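PDB 3DZD: transcriptional regulator (NtrC family) from Aquifex aeolicus, which probably activates transcription by sigma54 RNA polymerase through ATP hydrolysis in its AAA+ domain, under the control of a receiver domain. Local coordinates for residues A[313-316]-A[317-320]; A[332-335]-A[336-340]; A[86-89]-A[90-94]. All blocks are in the same frame, centred on the assembly; numbering follows the deposited sequence.

Interaction 1: A[313-316]-A[317-320]. With ADP (adenosine-5'-diphosphate), chain C.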
loop_
_atom_site.group_PDB
_atom_site.type_symbol
_atom_site.label_atom_id
_atom_site.label_comp_id
_atom_site.label_asym_id
_atom_site.label_seq_id
_atom_site.Cartn_x
_atom_site.Cartn_y
_atom_site.Cartn_z
ATOM N N GLU A 313 26.822 -1.427 -12.706
ATOM C CA GLU A 313 27.353 -0.921 -11.453
ATOM C C GLU A 313 26.220 -0.699 -10.461
ATOM O O GLU A 313 26.373 -0.936 -9.267
ATOM C CB GLU A 313 28.133 0.373 -11.696
ATOM C CG GLU A 313 29.441 0.149 -12.441
ATOM C CD GLU A 313 30.090 1.437 -12.913
ATOM O OE1 GLU A 313 29.375 2.452 -13.078
ATOM O OE2 GLU A 313 31.322 1.429 -13.128
ATOM N N TYR A 314 25.077 -0.259 -10.972
ATOM C CA TYR A 314 23.911 -0.012 -10.139
ATOM C C TYR A 314 23.386 -1.326 -9.557
ATOM O O TYR A 314 22.999 -1.389 -8.382
ATOM C CB TYR A 314 22.833 0.710 -10.955
ATOM C CG TYR A 314 21.430 0.681 -10.371
ATOM C CD1 TYR A 314 21.010 1.635 -9.452
ATOM C CD2 TYR A 314 20.519 -0.280 -10.772
ATOM C CE1 TYR A 314 19.728 1.611 -8.929
ATOM C CE2 TYR A 314 19.242 -0.313 -10.261
ATOM C CZ TYR A 314 18.853 0.631 -9.342
ATOM O OH TYR A 314 17.570 0.580 -8.854
ATOM N N PHE A 315 23.372 -2.377 -10.375
ATOM C CA PHE A 315 22.875 -3.671 -9.913
ATOM C C PHE A 315 23.897 -4.353 -9.001
ATOM O O PHE A 315 23.540 -4.940 -7.983
ATOM C CB PHE A 315 22.488 -4.576 -11.097
ATOM C CG PHE A 315 21.248 -4.123 -11.832
ATOM C CD1 PHE A 315 20.055 -3.903 -11.147
ATOM C CD2 PHE A 315 21.272 -3.907 -13.205
ATOM C CE1 PHE A 315 18.913 -3.469 -11.817
ATOM C CE2 PHE A 315 20.135 -3.493 -13.883
ATOM C CZ PHE A 315 18.956 -3.264 -13.194
ATOM N N LEU A 316 25.167 -4.267 -9.374
ATOM C CA LEU A 316 26.241 -4.860 -8.591
ATOM C C LEU A 316 26.249 -4.300 -7.171
ATOM O O LEU A 316 26.436 -5.041 -6.213
ATOM C CB LEU A 316 27.588 -4.605 -9.262
ATOM C CG LEU A 316 28.817 -5.150 -8.536
ATOM C CD1 LEU A 316 28.809 -6.674 -8.544
ATOM C CD2 LEU A 316 30.095 -4.609 -9.166
ATOM N N LYS A 317 26.045 -2.992 -7.035
ATOM C CA LYS A 317 25.998 -2.378 -5.718
ATOM C C LYS A 317 24.765 -2.822 -4.960
ATOM O O LYS A 317 24.851 -3.255 -3.817
ATOM C CB LYS A 317 26.014 -0.853 -5.812
ATOM C CG LYS A 317 27.399 -0.244 -5.750
ATOM C CD LYS A 317 28.302 -0.826 -6.828
ATOM C CE LYS A 317 29.544 0.024 -7.027
ATOM N NZ LYS A 317 30.312 0.162 -5.756
ATOM N N LYS A 318 23.612 -2.711 -5.604
ATOM C CA LYS A 318 22.352 -3.015 -4.952
ATOM C C LYS A 318 22.304 -4.442 -4.407
ATOM O O LYS A 318 21.778 -4.681 -3.315
ATOM C CB LYS A 318 21.192 -2.760 -5.912
ATOM C CG LYS A 318 19.878 -3.362 -5.480
ATOM C CD LYS A 318 18.718 -2.678 -6.190
ATOM C CE LYS A 318 17.633 -3.686 -6.514
ATOM N NZ LYS A 318 18.229 -4.836 -7.259
ATOM N N PHE A 319 22.858 -5.384 -5.166
ATOM C CA PHE A 319 22.834 -6.783 -4.768
ATOM C C PHE A 319 23.926 -7.107 -3.751
ATOM O O PHE A 319 23.653 -7.743 -2.736
ATOM C CB PHE A 319 22.923 -7.713 -5.985
ATOM C CG PHE A 319 21.715 -7.662 -6.865
ATOM C CD1 PHE A 319 20.442 -7.721 -6.316
ATOM C CD2 PHE A 319 21.842 -7.539 -8.246
ATOM C CE1 PHE A 319 19.316 -7.665 -7.125
ATOM C CE2 PHE A 319 20.729 -7.488 -9.060
ATOM C CZ PHE A 319 19.468 -7.546 -8.503
ATOM N N ALA A 320 25.154 -6.666 -4.023
ATOM C CA ALA A 320 26.267 -6.880 -3.102
ATOM C C ALA A 320 25.938 -6.361 -1.701
ATOM O O ALA A 320 26.295 -6.976 -0.694
ATOM C CB ALA A 320 27.542 -6.227 -3.633
HETATM P PB ADP C . 9.698 -4.246 -19.265
HETATM O O1B ADP C . 8.697 -3.568 -18.351
HETATM O O2B ADP C . 9.257 -5.595 -19.789
HETATM O O3B ADP C . 10.221 -3.372 -20.364
HETATM P PA ADP C . 11.195 -4.393 -16.783
HETATM O O1A ADP C . 11.487 -2.961 -16.431
HETATM O O2A ADP C . 10.029 -5.061 -16.083
HETATM O O3A ADP C . 11.042 -4.516 -18.393
HETATM O "O5'" ADP C . 12.509 -5.272 -16.483
HETATM C "C5'" ADP C . 13.738 -4.648 -16.136
HETATM C "C4'" ADP C . 14.189 -5.012 -14.736
HETATM O "O4'" ADP C . 15.325 -4.199 -14.469
HETATM C "C3'" ADP C . 13.167 -4.566 -13.712
HETATM O "O3'" ADP C . 13.421 -5.251 -12.481
HETATM C "C2'" ADP C . 13.461 -3.112 -13.456
HETATM O "O2'" ADP C . 13.303 -2.905 -12.051
HETATM C "C1'" ADP C . 14.930 -2.989 -13.802
HETATM N N9 ADP C . 15.188 -1.852 -14.711
HETATM C C8 ADP C . 14.800 -1.775 -15.997
HETATM N N7 ADP C . 15.213 -0.629 -16.571
HETATM C C5 ADP C . 15.889 0.057 -15.634
HETATM C C6 ADP C . 16.581 1.363 -15.580
HETATM N N6 ADP C . 16.634 2.167 -16.676
HETATM N N1 ADP C . 17.161 1.712 -14.417
HETATM C C2 ADP C . 17.111 0.908 -13.338
HETATM N N3 ADP C . 16.494 -0.286 -13.309
HETATM C C4 ADP C . 15.876 -0.755 -14.411
#
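Phe315 and Phe319 sit one turn apart on helix 307-322, and the later ring reaches back to the earlier residue: CE2 of Phe319 lies 4.0 Å from CB of Phe315. With CG of Phe319 anti to the carbonyl carbon (chi1 -68°), CD2 comes to 3.1 Å from the Phe315 O that accepts the residue's own backbone N-H. Tyr314 takes the other course, its CG anti to the backbone N at chi1 163°; its CD2 lies over one face of the Phe315 ring, 3.6 Å above the plane and offset toward the rim. Both aromatics reach the nucleotide. This helix belongs to the lid of the AAA+ ATPase, and both residues line the ADP pocket: Phe315 CZ approaches ADP N3 to 3.9 Å, while Tyr314 CE2 comes equally near ADP C2. Lys351, which hydrogen-bonds ADP, packs on Phe315 from helix 346-359. Lys318 NZ lies at the edge of the Phe315 ring, near its plane, 4.4 Å from CD1. The chain of Lys317 is folded back over Glu313 O, with CD 3.1 Å from that oxygen. Along the backbone, Lys317, Lys318, Phe319 and Ala320 donate to the carbonyls four residues earlier.

Interaction 2: A[332-335]-A[336-340]; sequences EETK and EYLMK
Four backbone hydrogen bonds join the two halves of helix 332-339, from Glu336 N to Glu332 O, Tyr337 N to Glu333 O, Leu338 N to Thr334 O and Met339 N to Lys335 O. The one from Leu338 N to Thr334 O is the shortest, at 2.9 Å. A water extends this network, donating to Glu332 O and, at 2.9 Å, to Glu336 OE1, and so links the side chain of Glu336 to the turn before it. The charged pairing is local as well: Lys335, fully extended beyond CG, reaches Glu332 with NZ 3.2 Å from OE2 in a salt bridge. Glu313 on helix 307-322 is a second, weaker partner, in a long ion pair. Apolar contact is modest. Thr334 and Leu338 run alongside each other in the same direction, with CG2 of Thr334 4.2 Å from CD1 of Leu338. Chi1 of -67° sets Thr334 OG1 beside the backbone N, where it is hydrogen-bonded to Val365 O, and leaves CG2 anti to that N and next to Leu338. Leu338 also packs on Val308 and Ala312. This is a short amphipathic helix of the AAA+ lid, with Leu338 against helix 307-322 and several charged side chains at the surface.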
loop_
_atom_site.group_PDB
_atom_site.type_symbol
_atom_site.label_atom_id
_atom_site.label_comp_id
_atom_site.label_asym_id
_atom_site.label_seq_id
_atom_site.Cartn_x
_atom_site.Cartn_y
_atom_site.Cartn_z
ATOM N N GLU A 332 37.897 -3.992 -15.365
ATOM C CA GLU A 332 37.906 -3.375 -16.680
ATOM C C GLU A 332 37.590 -4.421 -17.736
ATOM O O GLU A 332 36.925 -4.134 -18.734
ATOM C CB GLU A 332 39.253 -2.709 -16.966
ATOM C CG GLU A 332 39.319 -1.270 -16.497
ATOM C CD GLU A 332 38.181 -0.437 -17.062
ATOM O OE1 GLU A 332 38.000 -0.446 -18.301
ATOM O OE2 GLU A 332 37.466 0.218 -16.269
ATOM N N GLU A 333 38.067 -5.638 -17.502
ATOM C CA GLU A 333 37.791 -6.752 -18.392
ATOM C C GLU A 333 36.288 -6.984 -18.507
ATOM O O GLU A 333 35.760 -7.159 -19.608
ATOM C CB GLU A 333 38.479 -8.023 -17.887
ATOM C CG GLU A 333 39.936 -8.161 -18.317
ATOM C CD GLU A 333 40.857 -7.109 -17.701
ATOM O OE1 GLU A 333 40.545 -6.592 -16.601
ATOM O OE2 GLU A 333 41.903 -6.811 -18.319
ATOM N N THR A 334 35.615 -6.986 -17.357
ATOM C CA THR A 334 34.167 -7.174 -17.286
ATOM C C THR A 334 33.419 -6.109 -18.091
ATOM O O THR A 334 32.523 -6.428 -18.877
ATOM C CB THR A 334 33.671 -7.158 -15.823
ATOM O OG1 THR A 334 34.182 -8.306 -15.128
ATOM C CG2 THR A 334 32.149 -7.160 -15.766
ATOM N N LYS A 335 33.797 -4.847 -17.898
ATOM C CA LYS A 335 33.177 -3.746 -18.627
ATOM C C LYS A 335 33.252 -3.969 -20.138
ATOM O O LYS A 335 32.252 -3.795 -20.850
ATOM C CB LYS A 335 33.815 -2.413 -18.243
ATOM C CG LYS A 335 33.464 -1.965 -16.840
ATOM C CD LYS A 335 34.272 -0.748 -16.428
ATOM C CE LYS A 335 33.986 -0.363 -14.986
ATOM N NZ LYS A 335 34.854 0.756 -14.540
ATOM N N GLU A 336 34.426 -4.373 -20.617
ATOM C CA GLU A 336 34.609 -4.677 -22.031
ATOM C C GLU A 336 33.660 -5.784 -22.469
ATOM O O GLU A 336 33.007 -5.681 -23.513
ATOM C CB GLU A 336 36.055 -5.089 -22.318
ATOM C CG GLU A 336 36.438 -5.034 -23.799
ATOM C CD GLU A 336 36.654 -3.606 -24.301
ATOM O OE1 GLU A 336 36.421 -2.654 -23.519
ATOM O OE2 GLU A 336 37.060 -3.434 -25.475
ATOM N N TYR A 337 33.581 -6.838 -21.665
ATOM C CA TYR A 337 32.726 -7.976 -21.977
ATOM C C TYR A 337 31.254 -7.593 -22.122
ATOM O O TYR A 337 30.585 -8.050 -23.048
ATOM C CB TYR A 337 32.872 -9.055 -20.908
ATOM C CG TYR A 337 31.879 -10.194 -21.030
ATOM C CD1 TYR A 337 32.182 -11.329 -21.778
ATOM C CD2 TYR A 337 30.644 -10.142 -20.394
ATOM C CE1 TYR A 337 31.283 -12.379 -21.891
ATOM C CE2 TYR A 337 29.733 -11.191 -20.504
ATOM C CZ TYR A 337 30.066 -12.304 -21.254
ATOM O OH TYR A 337 29.177 -13.345 -21.380
ATOM N N LEU A 338 30.751 -6.776 -21.200
ATOM C CA LEU A 338 29.351 -6.345 -21.229
ATOM C C LEU A 338 29.044 -5.576 -22.522
ATOM O O LEU A 338 28.012 -5.794 -23.165
ATOM C CB LEU A 338 29.033 -5.476 -20.013
ATOM C CG LEU A 338 29.122 -6.112 -18.616
ATOM C CD1 LEU A 338 28.972 -5.065 -17.531
ATOM C CD2 LEU A 338 28.078 -7.201 -18.433
HETATM N N MSE A 339 29.965 -4.697 -22.908
HETATM C CA MSE A 339 29.791 -3.842 -24.074
HETATM C C MSE A 339 29.752 -4.628 -25.380
HETATM O O MSE A 339 29.355 -4.102 -26.422
HETATM C CB MSE A 339 30.908 -2.807 -24.120
HETATM C CG MSE A 339 30.844 -1.814 -22.988
HETATM SE SE MSE A 339 29.530 -0.441 -23.368
HETATM C CE MSE A 339 30.452 0.397 -24.869
ATOM N N LYS A 340 30.155 -5.893 -25.322
ATOM C CA LYS A 340 30.201 -6.709 -26.523
ATOM C C LYS A 340 28.972 -7.589 -26.653
ATOM O O LYS A 340 28.825 -8.319 -27.626
ATOM C CB LYS A 340 31.478 -7.553 -26.546
ATOM C CG LYS A 340 32.741 -6.743 -26.799
ATOM C CD LYS A 340 33.961 -7.370 -26.118
ATOM C CE LYS A 340 34.362 -8.684 -26.757
ATOM N NZ LYS A 340 35.450 -9.356 -25.982
HETATM O O HOH W 1 38.211 -2.524 -21.252
#

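Interaction 3: A[86-89]-A[90-94]; sequences TAVK and AIKKG
Val88 O and Ala87 O accept the shortest backbone bonds of this helical segment, each 2.8 Å long, from Lys92 N and Ile91 N respectively. Lys93 N donates to Lys89 O at 3.0 Å, although its N-H...O angle has fallen to 145° as the helix approaches its end. There the helix ends in a Schellman motif, whose bonds reach back into the last turn: Gly94, with phi at 126°, directs its N to Ile91 O at 3.0 Å and, more weakly, to Ala90 O. At these backbone angles a CB would press against the carbonyl of Lys93, so the absence of a side chain suits the turn. Helix 85-93 is the connection between strands 74-79 and 97-100 in a beta-alpha-beta unit of the CheY-like receiver domain, and the motif ends it ahead of the second strand. Around this polar frame, Val88 and Lys92 make the closest side-chain contact between the two halves. Lys92 takes chi1 -65°, its CG anti to the carbonyl carbon, and passes obliquely beside the valine so that CD comes within 3.5 Å of Val88 CG1. The contact uses the aliphatic part of the lysine, while its NZ lies farther on. Ile91 places CG1 3.3 Å from Ala87 O, again with the branch beside its own backbone N. Beyond the helix, Val88 packs on Glu106 and Ile91 on Leu110 of the second subunit, making this flank part of the dimer interface. Elsewhere on the helix, Ala90 and Lys93 touch Ile63 on helix 62-69, and Lys93 O accepts a hydrogen bond from Lys67 NZ.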
loop_
_atom_site.group_PDB
_atom_site.type_symbol
_atom_site.label_atom_id
_atom_site.label_comp_id
_atom_site.label_asym_id
_atom_site.label_seq_id
_atom_site.Cartn_x
_atom_site.Cartn_y
_atom_site.Cartn_z
ATOM N N THR A 86 -16.258 29.809 13.880
ATOM C CA THR A 86 -14.994 29.467 14.506
ATOM C C THR A 86 -14.580 28.072 14.043
ATOM O O THR A 86 -13.412 27.824 13.734
ATOM C CB THR A 86 -15.139 29.463 16.036
ATOM O OG1 THR A 86 -16.016 30.524 16.436
ATOM C CG2 THR A 86 -13.793 29.640 16.708
ATOM N N ALA A 87 -15.557 27.170 13.989
ATOM C CA ALA A 87 -15.320 25.781 13.606
ATOM C C ALA A 87 -14.669 25.672 12.228
ATOM O O ALA A 87 -13.608 25.064 12.085
ATOM C CB ALA A 87 -16.619 24.987 13.660
ATOM N N VAL A 88 -15.307 26.257 11.218
ATOM C CA VAL A 88 -14.718 26.318 9.885
ATOM C C VAL A 88 -13.296 26.868 9.968
ATOM O O VAL A 88 -12.365 26.328 9.360
ATOM C CB VAL A 88 -15.534 27.217 8.942
ATOM C CG1 VAL A 88 -14.782 27.442 7.637
ATOM C CG2 VAL A 88 -16.895 26.612 8.678
ATOM N N LYS A 89 -13.145 27.952 10.720
ATOM C CA LYS A 89 -11.849 28.578 10.921
ATOM C C LYS A 89 -10.849 27.487 11.279
ATOM O O LYS A 89 -9.826 27.322 10.617
ATOM C CB LYS A 89 -11.946 29.593 12.059
ATOM C CG LYS A 89 -11.342 30.959 11.785
ATOM C CD LYS A 89 -11.788 31.948 12.863
ATOM C CE LYS A 89 -11.630 33.394 12.420
ATOM N NZ LYS A 89 -12.396 34.321 13.303
ATOM N N ALA A 90 -11.174 26.732 12.324
ATOM C CA ALA A 90 -10.329 25.645 12.802
ATOM C C ALA A 90 -10.075 24.605 11.722
ATOM O O ALA A 90 -8.946 24.152 11.537
ATOM C CB ALA A 90 -10.960 24.991 14.014
ATOM N N ILE A 91 -11.128 24.215 11.015
ATOM C CA ILE A 91 -10.990 23.217 9.963
ATOM C C ILE A 91 -10.006 23.674 8.890
ATOM O O ILE A 91 -9.179 22.892 8.421
ATOM C CB ILE A 91 -12.339 22.892 9.294
ATOM C CG1 ILE A 91 -13.306 22.250 10.298
ATOM C CG2 ILE A 91 -12.113 21.993 8.081
ATOM C CD1 ILE A 91 -12.851 20.907 10.840
ATOM N N LYS A 92 -10.101 24.938 8.495
ATOM C CA LYS A 92 -9.198 25.475 7.488
ATOM C C LYS A 92 -7.778 25.575 8.033
ATOM O O LYS A 92 -6.807 25.471 7.282
ATOM C CB LYS A 92 -9.692 26.833 6.991
ATOM C CG LYS A 92 -11.019 26.747 6.257
ATOM C CD LYS A 92 -11.710 28.096 6.171
ATOM C CE LYS A 92 -11.036 29.006 5.163
ATOM N NZ LYS A 92 -11.903 30.166 4.814
ATOM N N LYS A 93 -7.652 25.767 9.343
ATOM C CA LYS A 93 -6.335 25.765 9.965
ATOM C C LYS A 93 -5.743 24.370 9.944
ATOM O O LYS A 93 -4.535 24.202 10.068
ATOM C CB LYS A 93 -6.379 26.300 11.396
ATOM C CG LYS A 93 -6.228 27.803 11.480
ATOM C CD LYS A 93 -5.345 28.210 12.640
ATOM C CE LYS A 93 -4.904 29.658 12.488
ATOM N NZ LYS A 93 -4.334 29.924 11.136
ATOM N N GLY A 94 -6.598 23.367 9.789
ATOM C CA GLY A 94 -6.128 22.002 9.665
ATOM C C GLY A 94 -6.733 21.013 10.645
ATOM O O GLY A 94 -6.292 19.864 10.710
#

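In the fold
From the N terminus, interaction 3 comes first, in the receiver domain, followed much later by interactions 1 and 2 in the AAA+ lid. Each lies within a single helix and closes no more than helical turns, so the three stand in series, neither nesting nor crossing. Interaction 3 lies on the opposite side of the chain's centre from the other two, its centre about 50 Å from that of interaction 1 and 63 Å from that of interaction 2. The lid pair occupies successive helices, the nucleotide-facing 307-322 and its neighbour farther from the chain's centre, 332-339, which pack against each other, the two contacts themselves touching at Glu313 and Lys335. Interaction 3, by contrast, faces the second subunit.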